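Local coordinates for globin domain-containing protein (Pseudomonas aeruginosa, PDB 1TU9) that binds heme b in a globin fold and probably binds oxygen at the heme iron, perhaps as an oxygen carrier, at the protoporphyrin IX containing Fe and propanoic acid site. Numbering follows the deposited sequence.

The protoporphyrin IX containing Fe and propanoic acid site. Residues 26-27, 30, 37, 40-41, 44, 49, 52-53, 56, 60, 75, 78-79, 84, 86, 90-91, 94, 125, 128. With HEM (protoporphyrin IX containing Fe), chain B; PPI (propanoic acid), chain C.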
loop_
_atom_site.group_PDB
_atom_site.type_symbol
_atom_site.label_atom_id
_atom_site.label_comp_id
_atom_site.label_asym_id
_atom_site.label_seq_id
_atom_site.Cartn_x
_atom_site.Cartn_y
_atom_site.Cartn_z
ATOM N N PHE A 26 2.416 -2.552 -9.840
ATOM C CA PHE A 26 2.646 -1.787 -8.625
ATOM C C PHE A 26 4.148 -1.699 -8.333
ATOM O O PHE A 26 4.689 -0.607 -8.156
ATOM C CB PHE A 26 1.953 -2.390 -7.404
ATOM C CG PHE A 26 2.396 -1.721 -6.148
ATOM C CD1 PHE A 26 1.938 -0.455 -5.833
ATOM C CD2 PHE A 26 3.399 -2.271 -5.373
ATOM C CE1 PHE A 26 2.422 0.216 -4.717
ATOM C CE2 PHE A 26 3.883 -1.614 -4.268
ATOM C CZ PHE A 26 3.393 -0.364 -3.938
ATOM N N TYR A 27 4.827 -2.843 -8.256
ATOM C CA TYR A 27 6.248 -2.814 -7.898
ATOM C C TYR A 27 7.101 -2.176 -8.973
ATOM O O TYR A 27 8.060 -1.492 -8.650
ATOM C CB TYR A 27 6.795 -4.196 -7.468
ATOM C CG TYR A 27 6.454 -4.472 -6.023
ATOM C CD1 TYR A 27 5.436 -5.356 -5.687
ATOM C CD2 TYR A 27 7.091 -3.789 -4.993
ATOM C CE1 TYR A 27 5.082 -5.570 -4.371
ATOM C CE2 TYR A 27 6.736 -4.003 -3.669
ATOM C CZ TYR A 27 5.727 -4.897 -3.369
ATOM O OH TYR A 27 5.339 -5.110 -2.069
ATOM N N PHE A 30 6.636 1.479 -8.245
ATOM C CA PHE A 30 7.193 1.830 -6.944
ATOM C C PHE A 30 8.729 1.852 -7.005
ATOM O O PHE A 30 9.364 2.821 -6.587
ATOM C CB PHE A 30 6.671 0.824 -5.917
ATOM C CG PHE A 30 6.998 1.151 -4.468
ATOM C CD1 PHE A 30 7.037 2.450 -3.985
ATOM C CD2 PHE A 30 7.184 0.122 -3.574
ATOM C CE1 PHE A 30 7.307 2.705 -2.627
ATOM C CE2 PHE A 30 7.437 0.373 -2.229
ATOM C CZ PHE A 30 7.485 1.667 -1.768
ATOM N N ILE A 37 13.951 3.335 -3.017
ATOM C CA ILE A 37 13.071 2.177 -3.030
ATOM C C ILE A 37 13.801 0.979 -3.619
ATOM O O ILE A 37 13.748 -0.111 -3.071
ATOM C CB ILE A 37 11.780 2.451 -3.834
ATOM C CG1 ILE A 37 11.060 3.702 -3.348
ATOM C CG2 ILE A 37 10.842 1.252 -3.750
ATOM C CD1 ILE A 37 10.751 3.719 -1.911
ATOM N N LYS A 40 16.159 -0.470 -1.066
ATOM C CA LYS A 40 15.511 -1.200 0.005
ATOM C C LYS A 40 15.139 -2.621 -0.414
ATOM O O LYS A 40 15.179 -3.536 0.416
ATOM C CB LYS A 40 14.269 -0.459 0.490
ATOM C CG LYS A 40 14.537 0.719 1.400
ATOM C CD LYS A 40 14.988 0.297 2.790
ATOM C CE LYS A 40 15.324 1.511 3.620
ATOM N NZ LYS A 40 15.983 1.153 4.889
ATOM N N PHE A 41 14.763 -2.800 -1.685
ATOM C CA PHE A 41 14.260 -4.086 -2.183
ATOM C C PHE A 41 15.300 -4.895 -2.967
ATOM O O PHE A 41 14.973 -5.920 -3.554
ATOM C CB PHE A 41 13.012 -3.860 -3.048
ATOM C CG PHE A 41 11.791 -3.499 -2.261
ATOM C CD1 PHE A 41 11.238 -2.236 -2.333
ATOM C CD2 PHE A 41 11.193 -4.434 -1.433
ATOM C CE1 PHE A 41 10.105 -1.919 -1.588
ATOM C CE2 PHE A 41 10.072 -4.121 -0.697
ATOM C CZ PHE A 41 9.523 -2.862 -0.778
ATOM N N THR A 44 15.227 -8.627 -1.997
ATOM C CA THR A 44 13.894 -9.116 -1.672
ATOM C C THR A 44 13.412 -10.092 -2.746
ATOM O O THR A 44 13.600 -9.849 -3.939
ATOM C CB THR A 44 12.940 -7.902 -1.573
ATOM O OG1 THR A 44 13.336 -7.074 -0.471
ATOM C CG2 THR A 44 11.479 -8.330 -1.286
ATOM N N GLN A 49 7.055 -11.093 -2.097
ATOM C CA GLN A 49 6.660 -9.778 -1.609
ATOM C C GLN A 49 5.289 -9.367 -2.134
ATOM O O GLN A 49 4.530 -8.720 -1.424
ATOM C CB GLN A 49 7.691 -8.727 -1.998
ATOM C CG GLN A 49 7.529 -7.421 -1.247
ATOM C CD GLN A 49 7.876 -7.543 0.228
ATOM O OE1 GLN A 49 8.448 -8.549 0.661
ATOM N NE2 GLN A 49 7.538 -6.515 0.999
ATOM N N LEU A 52 2.766 -10.790 0.106
ATOM C CA LEU A 52 2.736 -10.043 1.345
ATOM C C LEU A 52 2.001 -8.728 1.174
ATOM O O LEU A 52 1.209 -8.344 2.034
ATOM C CB LEU A 52 4.152 -9.804 1.865
ATOM C CG LEU A 52 4.885 -11.066 2.331
ATOM C CD1 LEU A 52 6.346 -10.745 2.684
ATOM C CD2 LEU A 52 4.184 -11.693 3.517
ATOM N N LEU A 53 2.241 -8.030 0.077
ATOM C CA LEU A 53 1.561 -6.762 -0.151
ATOM C C LEU A 53 0.063 -6.934 -0.321
ATOM O O LEU A 53 -0.713 -6.119 0.162
ATOM C CB LEU A 53 2.132 -6.069 -1.380
ATOM C CG LEU A 53 1.526 -4.691 -1.671
ATOM C CD1 LEU A 53 1.845 -3.725 -0.548
ATOM C CD2 LEU A 53 2.036 -4.172 -2.998
ATOM N N GLY A 56 -1.162 -7.159 3.021
ATOM C CA GLY A 56 -0.951 -5.902 3.722
ATOM C C GLY A 56 -1.993 -4.854 3.378
ATOM O O GLY A 56 -2.503 -4.151 4.253
ATOM N N LEU A 60 -4.804 -2.954 5.797
ATOM C CA LEU A 60 -5.117 -1.523 5.844
ATOM C C LEU A 60 -6.621 -1.299 5.629
ATOM O O LEU A 60 -7.217 -0.420 6.253
ATOM C CB LEU A 60 -4.266 -0.729 4.828
ATOM C CG LEU A 60 -3.399 0.415 5.393
ATOM C CD1 LEU A 60 -2.527 -0.060 6.497
ATOM C CD2 LEU A 60 -2.527 1.066 4.339
ATOM N N LEU A 75 2.954 -3.206 11.979
ATOM C CA LEU A 75 3.571 -2.685 10.749
ATOM C C LEU A 75 4.354 -1.406 11.034
ATOM O O LEU A 75 5.447 -1.193 10.496
ATOM C CB LEU A 75 2.512 -2.409 9.680
ATOM C CG LEU A 75 2.042 -3.564 8.785
ATOM C CD1 LEU A 75 0.836 -3.119 7.976
ATOM C CD2 LEU A 75 3.149 -3.994 7.840
ATOM N N SER A 78 7.600 -2.636 12.487
ATOM C CA SER A 78 8.465 -3.318 11.537
ATOM C C SER A 78 9.081 -2.384 10.517
ATOM O O SER A 78 10.188 -2.653 10.038
ATOM C CB SER A 78 7.720 -4.453 10.835
ATOM O OG SER A 78 6.724 -3.996 9.949
ATOM N N HIS A 79 8.388 -1.290 10.201
ATOM C CA HIS A 79 8.862 -0.338 9.209
ATOM C C HIS A 79 9.567 0.855 9.867
ATOM O O HIS A 79 10.034 1.764 9.189
ATOM C CB HIS A 79 7.714 0.097 8.282
ATOM C CG HIS A 79 7.341 -0.951 7.273
ATOM N ND1 HIS A 79 6.928 -2.212 7.639
ATOM C CD2 HIS A 79 7.337 -0.937 5.918
ATOM C CE1 HIS A 79 6.688 -2.929 6.551
ATOM N NE2 HIS A 79 6.940 -2.185 5.490
ATOM N N LEU A 84 13.008 -2.017 9.703
ATOM C CA LEU A 84 13.287 -1.895 8.270
ATOM C C LEU A 84 13.802 -0.506 7.896
ATOM O O LEU A 84 14.529 -0.345 6.913
ATOM C CB LEU A 84 12.049 -2.223 7.428
ATOM C CG LEU A 84 11.662 -3.711 7.375
ATOM C CD1 LEU A 84 10.280 -3.894 6.815
ATOM C CD2 LEU A 84 12.674 -4.499 6.552
ATOM N N ILE A 86 12.024 2.713 7.203
ATOM C CA ILE A 86 11.332 3.267 6.043
ATOM C C ILE A 86 10.908 4.693 6.388
ATOM O O ILE A 86 9.995 4.903 7.174
ATOM C CB ILE A 86 10.100 2.409 5.682
ATOM C CG1 ILE A 86 10.499 0.939 5.474
ATOM C CG2 ILE A 86 9.394 3.000 4.466
ATOM C CD1 ILE A 86 11.649 0.695 4.518
ATOM N N LEU A 90 8.653 8.063 1.980
ATOM C CA LEU A 90 8.544 6.981 1.009
ATOM C C LEU A 90 7.111 6.486 0.834
ATOM O O LEU A 90 6.782 5.914 -0.202
ATOM C CB LEU A 90 9.496 5.834 1.358
ATOM C CG LEU A 90 10.979 6.252 1.390
ATOM C CD1 LEU A 90 11.843 5.043 1.676
ATOM C CD2 LEU A 90 11.423 6.937 0.089
ATOM N N TYR A 91 6.249 6.710 1.815
ATOM C CA TYR A 91 4.854 6.272 1.705
ATOM C C TYR A 91 4.087 7.053 0.648
ATOM O O TYR A 91 3.133 6.534 0.066
ATOM C CB TYR A 91 4.133 6.330 3.061
ATOM C CG TYR A 91 4.706 5.347 4.024
ATOM C CD1 TYR A 91 5.764 5.698 4.840
ATOM C CD2 TYR A 91 4.242 4.050 4.082
ATOM C CE1 TYR A 91 6.329 4.788 5.702
ATOM C CE2 TYR A 91 4.789 3.128 4.935
ATOM C CZ TYR A 91 5.852 3.495 5.745
ATOM O OH TYR A 91 6.413 2.568 6.594
ATOM N N TRP A 94 4.796 5.147 -2.399
ATOM C CA TRP A 94 4.024 3.911 -2.349
ATOM C C TRP A 94 2.591 4.171 -2.807
ATOM O O TRP A 94 2.047 3.463 -3.657
ATOM C CB TRP A 94 4.061 3.376 -0.913
ATOM C CG TRP A 94 3.383 2.056 -0.685
ATOM C CD1 TRP A 94 3.968 0.824 -0.679
ATOM C CD2 TRP A 94 1.996 1.825 -0.386
ATOM N NE1 TRP A 94 3.032 -0.151 -0.427
ATOM C CE2 TRP A 94 1.810 0.438 -0.253
ATOM C CE3 TRP A 94 0.880 2.652 -0.243
ATOM C CZ2 TRP A 94 0.571 -0.133 0.030
ATOM C CZ3 TRP A 94 -0.350 2.078 0.046
ATOM C CH2 TRP A 94 -0.493 0.706 0.182
ATOM N N ILE A 125 -1.645 4.464 6.693
ATOM C CA ILE A 125 -0.310 5.023 6.464
ATOM C C ILE A 125 0.041 5.993 7.578
ATOM O O ILE A 125 1.174 6.019 8.046
ATOM C CB ILE A 125 -0.226 5.717 5.080
ATOM C CG1 ILE A 125 -0.167 4.671 3.952
ATOM C CG2 ILE A 125 0.982 6.635 4.984
ATOM C CD1 ILE A 125 -0.380 5.235 2.568
ATOM N N ILE A 128 1.239 4.010 10.545
ATOM C CA ILE A 128 2.560 3.438 10.319
ATOM C C ILE A 128 3.634 4.508 10.467
ATOM O O ILE A 128 4.621 4.304 11.192
ATOM C CB ILE A 128 2.626 2.763 8.939
ATOM C CG1 ILE A 128 1.696 1.557 8.919
ATOM C CG2 ILE A 128 4.068 2.329 8.619
ATOM C CD1 ILE A 128 1.432 1.009 7.541
HETATM C CHA HEM B . 8.144 -5.704 4.236
HETATM C CHB HEM B . 3.534 -3.962 3.886
HETATM C CHC HEM B . 5.309 0.334 2.933
HETATM C CHD HEM B . 9.731 -1.505 2.360
HETATM C C1A HEM B . 6.753 -5.563 4.302
HETATM C C2A HEM B . 5.807 -6.579 4.746
HETATM C C3A HEM B . 4.560 -6.118 4.641
HETATM C C4A HEM B . 4.620 -4.771 4.126
HETATM C CMA HEM B . 3.271 -6.887 5.015
HETATM C CAA HEM B . 6.202 -7.964 5.268
HETATM C CBA HEM B . 5.948 -8.016 6.781
HETATM C CGA HEM B . 6.445 -6.789 7.520
HETATM O O1A HEM B . 7.679 -6.583 7.590
HETATM O O2A HEM B . 5.617 -6.005 8.063
HETATM C C1B HEM B . 3.580 -2.626 3.624
HETATM C C2B HEM B . 2.477 -1.684 3.495
HETATM C C3B HEM B . 2.976 -0.479 3.237
HETATM C C4B HEM B . 4.428 -0.657 3.185
HETATM C CMB HEM B . 0.978 -2.048 3.618
HETATM C CAB HEM B . 2.200 0.844 2.992
HETATM C CBB HEM B . 1.132 1.198 3.714
HETATM C C1C HEM B . 6.637 0.169 2.624
HETATM C C2C HEM B . 7.433 1.201 2.042
HETATM C C3C HEM B . 8.650 0.707 1.846
HETATM C C4C HEM B . 8.658 -0.654 2.326
HETATM C CMC HEM B . 6.910 2.603 1.722
HETATM C CAC HEM B . 9.819 1.501 1.252
HETATM C CBC HEM B . 10.762 0.933 0.516
HETATM C C1D HEM B . 9.742 -2.783 2.831
HETATM C C2D HEM B . 10.909 -3.607 2.846
HETATM C C3D HEM B . 10.456 -4.926 3.417
HETATM C C4D HEM B . 9.036 -4.783 3.691
HETATM C CMD HEM B . 12.314 -3.222 2.372
HETATM C CAD HEM B . 11.381 -6.139 3.583
HETATM C CBD HEM B . 11.609 -6.778 2.202
HETATM C CGD HEM B . 12.604 -7.921 2.282
HETATM O O1D HEM B . 13.811 -7.649 2.513
HETATM O O2D HEM B . 12.205 -9.108 2.128
HETATM N NA HEM B . 5.971 -4.489 3.935
HETATM N NB HEM B . 4.769 -1.963 3.440
HETATM N NC HEM B . 7.397 -0.967 2.790
HETATM N ND HEM B . 8.670 -3.493 3.332
HETATM FE FE HEM B . 6.756 -2.813 3.457
HETATM C C1 PPI C . 6.350 -3.499 0.744
HETATM C C2 PPI C . 5.672 -2.223 0.412
HETATM C C3 PPI C . 5.377 -2.267 -1.028
HETATM O O1 PPI C . 6.747 -3.742 1.840
HETATM O O2 PPI C . 6.559 -4.409 -0.222
HETATM O O HOH W 1 9.736 -9.351 3.168
#
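This is the heme pocket of a globin, with propanoic acid as the distal ligand. The acid may come from purification or crystallisation. The iron is near octahedral. His79, the proximal histidine, binds FE through NE2 at 2.1 Å. On the distal face the carboxyl oxygen O1 of PPI binds FE at 1.9 Å. The two axial bonds make an angle of 166°.

Ser78 helps to fix the rotation of the proximal imidazole. His79 ND1 donates in its ring plane to Ser78 OG at 2.9 Å. That hydroxyl sits in the crowded position between backbone N and carbonyl carbon (chi1 69°). It lies within hydrogen-bonding distance of both the HEM propionate oxygen O2A and the backbone O of Leu75. The nearby propionate could make the imidazole a stronger electron donor to iron. Leu84 CD1 lies over one face of the imidazole and also over a pyrrole ring of the heme.

On the distal side, Gln49 hydrogen-bonds the bound acid and probably helps select ligands that can accept a hydrogen bond. Its CG is anti to the backbone N (chi1 -166°) and the chain bends at chi2, which turns the amide toward the iron ligand. NE2 gives an almost straight bond to the other carboxyl oxygen, PPI O2, at 2.6 Å, with O2 in the amide plane. A weak second contact reaches O1. The amide OE1 holds a water that also binds the propionate oxygen O2D of HEM. The Tyr27 hydroxyl points at PPI O2 from the ring edge, but that distance is modelled too short to interpret.

The protein buries PPI completely. Its methyl carbon C3 sits among Phe26, Tyr27, Phe30, Leu53 and Trp94. Phe41 brings its ring edge to the carboxyl group, with CZ 3.4 Å from PPI O2. Trp94, with CG anti to the backbone N, lays one indole face over the heme vinyl, and its CE2 lies 3.3 Å from HEM CAB.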